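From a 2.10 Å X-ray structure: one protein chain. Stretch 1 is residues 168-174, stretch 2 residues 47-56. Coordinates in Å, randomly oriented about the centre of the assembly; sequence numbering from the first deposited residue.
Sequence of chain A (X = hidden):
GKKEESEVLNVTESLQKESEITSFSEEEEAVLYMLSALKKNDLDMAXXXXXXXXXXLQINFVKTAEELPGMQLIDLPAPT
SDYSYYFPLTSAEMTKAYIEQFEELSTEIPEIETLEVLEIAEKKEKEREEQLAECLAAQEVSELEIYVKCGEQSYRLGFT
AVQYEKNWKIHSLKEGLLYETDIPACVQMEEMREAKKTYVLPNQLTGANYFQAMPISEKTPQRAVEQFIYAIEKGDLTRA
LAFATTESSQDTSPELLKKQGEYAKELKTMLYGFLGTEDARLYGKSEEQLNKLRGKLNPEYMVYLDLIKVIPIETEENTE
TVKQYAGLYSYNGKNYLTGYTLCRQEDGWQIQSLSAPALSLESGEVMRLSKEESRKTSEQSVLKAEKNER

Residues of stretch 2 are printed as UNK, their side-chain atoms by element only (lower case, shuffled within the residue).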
ATOM      1  N   TRP A 168      11.433  -7.032 -16.839  1.00 56.79           N
ATOM      2  CA  TRP A 168      11.287  -7.810 -15.609  1.00 53.93           C
ATOM      3  C   TRP A 168      11.329  -6.959 -14.347  1.00 51.41           C
ATOM      4  O   TRP A 168      12.014  -5.939 -14.284  1.00 46.68           O
ATOM      5  CB  TRP A 168      12.364  -8.885 -15.529  1.00 55.50           C
ATOM      6  CG  TRP A 168      12.164  -9.960 -16.546  1.00 57.93           C
ATOM      7  CD1 TRP A 168      12.652  -9.997 -17.819  1.00 59.74           C
ATOM      8  CD2 TRP A 168      11.401 -11.153 -16.371  1.00 57.80           C
ATOM      9  NE1 TRP A 168      12.245 -11.146 -18.447  1.00 60.63           N
ATOM     10  CE2 TRP A 168      11.472 -11.874 -17.579  1.00 59.49           C
ATOM     11  CE3 TRP A 168      10.668 -11.688 -15.299  1.00 56.28           C
ATOM     12  CZ2 TRP A 168      10.844 -13.100 -17.750  1.00 60.24           C
ATOM     13  CZ3 TRP A 168      10.044 -12.906 -15.471  1.00 57.17           C
ATOM     14  CH2 TRP A 168      10.134 -13.599 -16.690  1.00 58.99           C
ATOM     15  N   LYS A 169      10.564  -7.393 -13.349  1.00 51.77           N
ATOM     16  CA  LYS A 169      10.681  -6.870 -12.003  1.00 50.82           C
ATOM     17  C   LYS A 169      10.362  -7.954 -10.984  1.00 48.94           C
ATOM     18  O   LYS A 169       9.791  -8.991 -11.312  1.00 48.24           O
ATOM     19  CB  LYS A 169       9.770  -5.653 -11.816  1.00 54.49           C
ATOM     20  CG  LYS A 169      10.297  -4.402 -12.510  1.00 55.62           C
ATOM     21  CD  LYS A 169       9.921  -3.151 -11.755  1.00 60.69           C
ATOM     22  CE  LYS A 169      10.387  -1.914 -12.488  1.00 61.26           C
ATOM     23  NZ  LYS A 169       9.723  -0.728 -11.895  1.00 63.20           N
ATOM     24  N   ILE A 170      10.755  -7.719  -9.741  1.00 46.85           N
ATOM     25  CA  ILE A 170      10.442  -8.657  -8.679  1.00 47.12           C
ATOM     26  C   ILE A 170       9.040  -8.373  -8.167  1.00 42.34           C
ATOM     27  O   ILE A 170       8.791  -7.290  -7.672  1.00 42.88           O
ATOM     28  CB  ILE A 170      11.411  -8.512  -7.502  1.00 46.39           C
ATOM     29  CG1 ILE A 170      12.849  -8.765  -7.963  1.00 47.91           C
ATOM     30  CG2 ILE A 170      11.007  -9.443  -6.364  1.00 46.22           C
ATOM     31  CD1 ILE A 170      13.055 -10.060  -8.718  1.00 52.04           C
ATOM     32  N   HIS A 171       8.137  -9.344  -8.296  1.00 41.06           N
ATOM     33  CA  HIS A 171       6.797  -9.241  -7.708  1.00 37.77           C
ATOM     34  C   HIS A 171       6.825  -9.524  -6.215  1.00 38.28           C
ATOM     35  O   HIS A 171       6.059  -8.927  -5.441  1.00 40.38           O
ATOM     36  CB  HIS A 171       5.825 -10.226  -8.362  1.00 37.63           C
ATOM     37  CG  HIS A 171       4.483 -10.242  -7.710  1.00 36.36           C
ATOM     38  ND1 HIS A 171       3.631  -9.160  -7.749  1.00 35.65           N
ATOM     39  CD2 HIS A 171       3.867 -11.179  -6.955  1.00 36.82           C
ATOM     40  CE1 HIS A 171       2.536  -9.437  -7.067  1.00 36.47           C
ATOM     41  NE2 HIS A 171       2.654 -10.657  -6.574  1.00 39.12           N
ATOM     42  N   SER A 172       7.662 -10.472  -5.809  1.00 38.47           N
ATOM     43  CA  SER A 172       7.789 -10.808  -4.399  1.00 39.32           C
ATOM     44  C   SER A 172       9.175 -11.305  -4.068  1.00 39.53           C
ATOM     45  O   SER A 172       9.797 -11.998  -4.871  1.00 44.35           O
ATOM     46  CB  SER A 172       6.755 -11.856  -4.005  1.00 41.65           C
ATOM     47  OG  SER A 172       6.719 -12.041  -2.601  1.00 39.23           O
ATOM     48  N   LEU A 173       9.653 -10.927  -2.886  1.00 40.14           N
ATOM     49  CA  LEU A 173      10.957 -11.357  -2.364  1.00 42.78           C
ATOM     50  C   LEU A 173      10.828 -12.673  -1.600  1.00 43.39           C
ATOM     51  O   LEU A 173      11.800 -13.167  -1.031  1.00 40.92           O
ATOM     52  CB  LEU A 173      11.536 -10.288  -1.426  1.00 44.97           C
ATOM     53  CG  LEU A 173      12.287  -9.141  -2.100  1.00 50.55           C
ATOM     54  CD1 LEU A 173      11.342  -8.137  -2.756  1.00 48.89           C
ATOM     55  CD2 LEU A 173      13.171  -8.461  -1.067  1.00 54.20           C
ATOM     56  N   LYS A 174       9.598 -13.182  -1.551  1.00 45.07           N
ATOM     57  CA  LYS A 174       9.277 -14.472  -0.982  1.00 45.10           C
ATOM     58  C   LYS A 174       8.347 -15.222  -1.941  1.00 46.06           C
ATOM     59  O   LYS A 174       7.568 -14.622  -2.682  1.00 48.33           O
ATOM     60  CB  LYS A 174       8.624 -14.278   0.381  1.00 45.56           C
ATOM     61  CG  LYS A 174       9.526 -13.523   1.341  1.00 47.79           C
ATOM     62  CD  LYS A 174       9.060 -13.647   2.781  1.00 49.40           C
ATOM     63  CE  LYS A 174       7.837 -12.807   3.062  1.00 48.28           C
ATOM     64  NZ  LYS A 174       7.183 -13.252   4.316  1.00 50.60           N
ATOM     65  N   UNK A  47      13.100  -0.710  -3.802  1.00 39.23           N
ATOM     66  CA  UNK A  47      11.755  -0.356  -4.244  1.00 37.36           C
ATOM     67  C   UNK A  47      11.622  -0.256  -5.758  1.00 36.98           C
ATOM     68  O   UNK A  47      10.655  -0.748  -6.336  1.00 34.16           O
ATOM     69  c   UNK A  47      11.320   0.962  -3.608  1.00 37.73           C
ATOM     70  c   UNK A  47      10.953   0.811  -2.119  1.00 37.11           C
ATOM     71  c   UNK A  47       9.742  -0.080  -1.965  1.00 38.72           C
ATOM     72  c   UNK A  47      10.705   2.159  -1.473  1.00 35.20           C
ATOM     73  N   UNK A  48      12.599   0.385  -6.384  1.00 36.89           N
ATOM     74  CA  UNK A  48      12.606   0.576  -7.828  1.00 40.82           C
ATOM     75  C   UNK A  48      12.639  -0.747  -8.607  1.00 42.56           C
ATOM     76  O   UNK A  48      12.181  -0.803  -9.753  1.00 46.43           O
ATOM     77  c   UNK A  48      13.725   2.850  -7.634  1.00 43.25           C
ATOM     78  c   UNK A  48      13.798   1.445  -8.222  1.00 41.26           C
ATOM     79  c   UNK A  48      15.109   3.434  -7.404  1.00 49.47           C
ATOM     80  c   UNK A  48      15.191   5.896  -7.751  1.00 49.13           C
ATOM     81  n   UNK A  48      15.405   5.773  -9.061  1.00 51.16           N
ATOM     82  n   UNK A  48      15.045   4.831  -6.963  1.00 50.07           N
ATOM     83  n   UNK A  48      15.124   7.106  -7.214  1.00 51.76           N
ATOM     84  N   UNK A  49      13.176  -1.797  -7.984  1.00 39.44           N
ATOM     85  CA  UNK A  49      13.207  -3.123  -8.574  1.00 38.59           C
ATOM     86  C   UNK A  49      11.961  -3.963  -8.387  1.00 36.90           C
ATOM     87  O   UNK A  49      11.877  -5.066  -8.935  1.00 36.28           O
ATOM     88  N   UNK A  50      11.012  -3.469  -7.588  1.00 35.87           N
ATOM     89  CA  UNK A  50       9.746  -4.151  -7.362  1.00 36.77           C
ATOM     90  C   UNK A  50       8.709  -3.739  -8.401  1.00 39.00           C
ATOM     91  O   UNK A  50       8.784  -2.655  -8.968  1.00 39.34           O
ATOM     92  s   UNK A  50      10.337  -4.262  -4.595  1.00 39.68           S
ATOM     93  c   UNK A  50       9.213  -3.831  -5.956  1.00 36.60           C
ATOM     94  N   UNK A  51       7.713  -4.592  -8.619  1.00 41.81           N
ATOM     95  CA  UNK A  51       6.676  -4.332  -9.621  1.00 42.92           C
ATOM     96  C   UNK A  51       5.499  -3.543  -9.019  1.00 43.52           C
ATOM     97  O   UNK A  51       4.360  -4.004  -9.048  1.00 39.54           O
ATOM     98  c   UNK A  51       6.187  -5.647 -10.216  1.00 43.76           C
ATOM     99  N   UNK A  52       5.776  -2.344  -8.504  1.00 41.90           N
ATOM    100  CA  UNK A  52       4.757  -1.547  -7.842  1.00 38.50           C
ATOM    101  C   UNK A  52       3.693  -1.022  -8.831  1.00 40.66           C
ATOM    102  O   UNK A  52       2.498  -1.295  -8.649  1.00 44.82           O
ATOM    103  c   UNK A  52       4.251   0.448  -6.387  1.00 30.76           C
ATOM    104  c   UNK A  52       7.130  -0.014  -5.153  1.00 33.64           C
ATOM    105  c   UNK A  52       6.203  -0.991  -5.850  1.00 35.79           C
ATOM    106  c   UNK A  52       5.361  -0.401  -6.990  1.00 35.11           C
ATOM    107  N   UNK A  53       4.114  -0.267  -9.843  1.00 39.07           N
ATOM    108  CA  UNK A  53       3.166   0.313 -10.803  1.00 40.95           C
ATOM    109  C   UNK A  53       2.565  -0.748 -11.734  1.00 39.82           C
ATOM    110  O   UNK A  53       1.401  -0.673 -12.102  1.00 41.21           O
ATOM    111  c   UNK A  53       3.821   1.412 -11.645  1.00 39.16           C
ATOM    112  o   UNK A  53       5.196   3.292 -11.232  1.00 41.98           O
ATOM    113  o   UNK A  53       3.575   2.926  -9.810  1.00 34.58           O
ATOM    114  c   UNK A  53       4.220   2.625 -10.832  1.00 40.84           C
ATOM    115  N   UNK A  54       3.366  -1.732 -12.111  1.00 41.17           N
ATOM    116  CA  UNK A  54       2.940  -2.720 -13.090  1.00 45.40           C
ATOM    117  C   UNK A  54       1.871  -3.621 -12.468  1.00 41.11           C
ATOM    118  O   UNK A  54       0.799  -3.786 -13.035  1.00 40.14           O
ATOM    119  c   UNK A  54       5.263  -2.705 -14.227  1.00 47.94           C
ATOM    120  o   UNK A  54       6.016  -2.281 -11.988  1.00 39.41           O
ATOM    121  c   UNK A  54       6.300  -2.239 -13.208  1.00 46.70           C
ATOM    122  o   UNK A  54       7.410  -1.840 -13.638  1.00 46.29           O
ATOM    123  c   UNK A  54       4.131  -3.534 -13.621  1.00 46.18           C
ATOM    124  N   UNK A  55       2.141  -4.162 -11.286  1.00 43.68           N
ATOM    125  CA  UNK A  55       1.138  -4.954 -10.570  1.00 45.15           C
ATOM    126  C   UNK A  55      -0.105  -4.109 -10.291  1.00 43.38           C
ATOM    127  O   UNK A  55      -1.227  -4.541 -10.553  1.00 43.43           O
ATOM    128  o   UNK A  55       2.828  -6.347  -9.519  1.00 62.08           O
ATOM    129  c   UNK A  55       1.693  -5.515  -9.250  1.00 51.42           C
ATOM    130  c   UNK A  55       0.639  -6.324  -8.498  1.00 52.89           C
ATOM    131  N   UNK A  56       0.086  -2.901  -9.773  1.00 41.97           N
ATOM    132  CA  UNK A  56      -1.054  -2.052  -9.404  1.00 39.94           C
ATOM    133  C   UNK A  56      -2.013  -1.786 -10.588  1.00 39.48           C
ATOM    134  O   UNK A  56      -3.224  -1.801 -10.419  1.00 37.54           O
ATOM    135  c   UNK A  56      -0.574  -0.738  -8.803  1.00 39.97           C
TER
HETATM  136  O   HOH W   1       6.951  -0.284 -10.389  1.00 42.62           O

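Position 47 carries four side-chain carbons and no heteroatom, forked at the second carbon: leucine. Leu-47 lies in a helix that enters from earlier in the chain, and its side chain is out of reach of stretch 1.

Position 48 has three carbons, a nitrogen, and then a carbon bearing two more nitrogens, which is a guanidinium group and therefore arginine. The CA-to-CB bond of Arg-48 points away from stretch 1, and its NE and NH1 are hydrogen-bonded elsewhere in the structure. Its contribution here is the backbone O, which accepts a weak hydrogen bond from Lys-169 NZ at 3.3 Å.

Position 49 has no side-chain atoms, so it is glycine. Gly-49 O accepts from Ile-170 N at 3.0 Å, and the N-H...O angle of 166° makes this the straighter of the two backbone bonds between the stretches.

Position 50 shows one carbon followed by one sulfur, the signature of cysteine. Cys-50 has chi1 of -58° (m), and its SG lies 4.4 Å from Leu-173 CD1, an apolar contact. Its backbone N bonds back to Leu-47 O at 3.0 Å, while its CA approaches Ile-170 O at 3.3 Å; the angle of 142° at the hydrogen supports a CA-H...O contact.

Position 51 has a single carbon, 3.9 Å from Lys-169 CB, and is alanine. Ala-51 N donates to Ile-170 O at 3.1 Å with an angle of 142°, and the residue occupies the N-cap position of the next helix.

Position 52 has four carbons forked at the first, one arm being two carbons long: isoleucine. Ile-52 points away and makes no contact with stretch 1.

Position 53 has two carbons, the second carrying two oxygens, hence aspartate. The side chain of Asp-53 makes no contact with stretch 1, but its backbone N donates to water 1 at 2.9 Å.

Position 54 has three carbons, the last carrying two oxygens, one of them 3.1 Å from Lys-169 NZ; it is glutamate. Glu-54 OE2 forms a salt bridge with that NZ, although the hydrogen bond within it is weak. OE1 accepts from water 1 at 2.7 Å.

Position 55 has one carbon bearing an oxygen and a carbon, so it is threonine. Thr-55 OG1 donates to Ala-51 O at 2.8 Å and accepts a weak bond from His-171 ND1 at 3.4 Å, lying at the edge of the imidazole near its plane.

Position 56 has one carbon and is alanine; Ala-56 is out of reach.

The contact, burying 399 Å² over both sides, is thus centred on a single beta bridge: Ile-170 N and O bind Gly-49 O and Ala-51 N, the two residues flanking Cys-50. Lys-169 extends along this segment, its CD 3.1 Å from Cys-50 O, and brings its ammonium to Glu-54. Water 1 reinforces that end, weakly accepting from Lys-169 NZ at 3.2 Å, while His-171 adds its weak bond to the helix at Thr-55.

Stretch 2, residues 47-56: LRGCAIDETA
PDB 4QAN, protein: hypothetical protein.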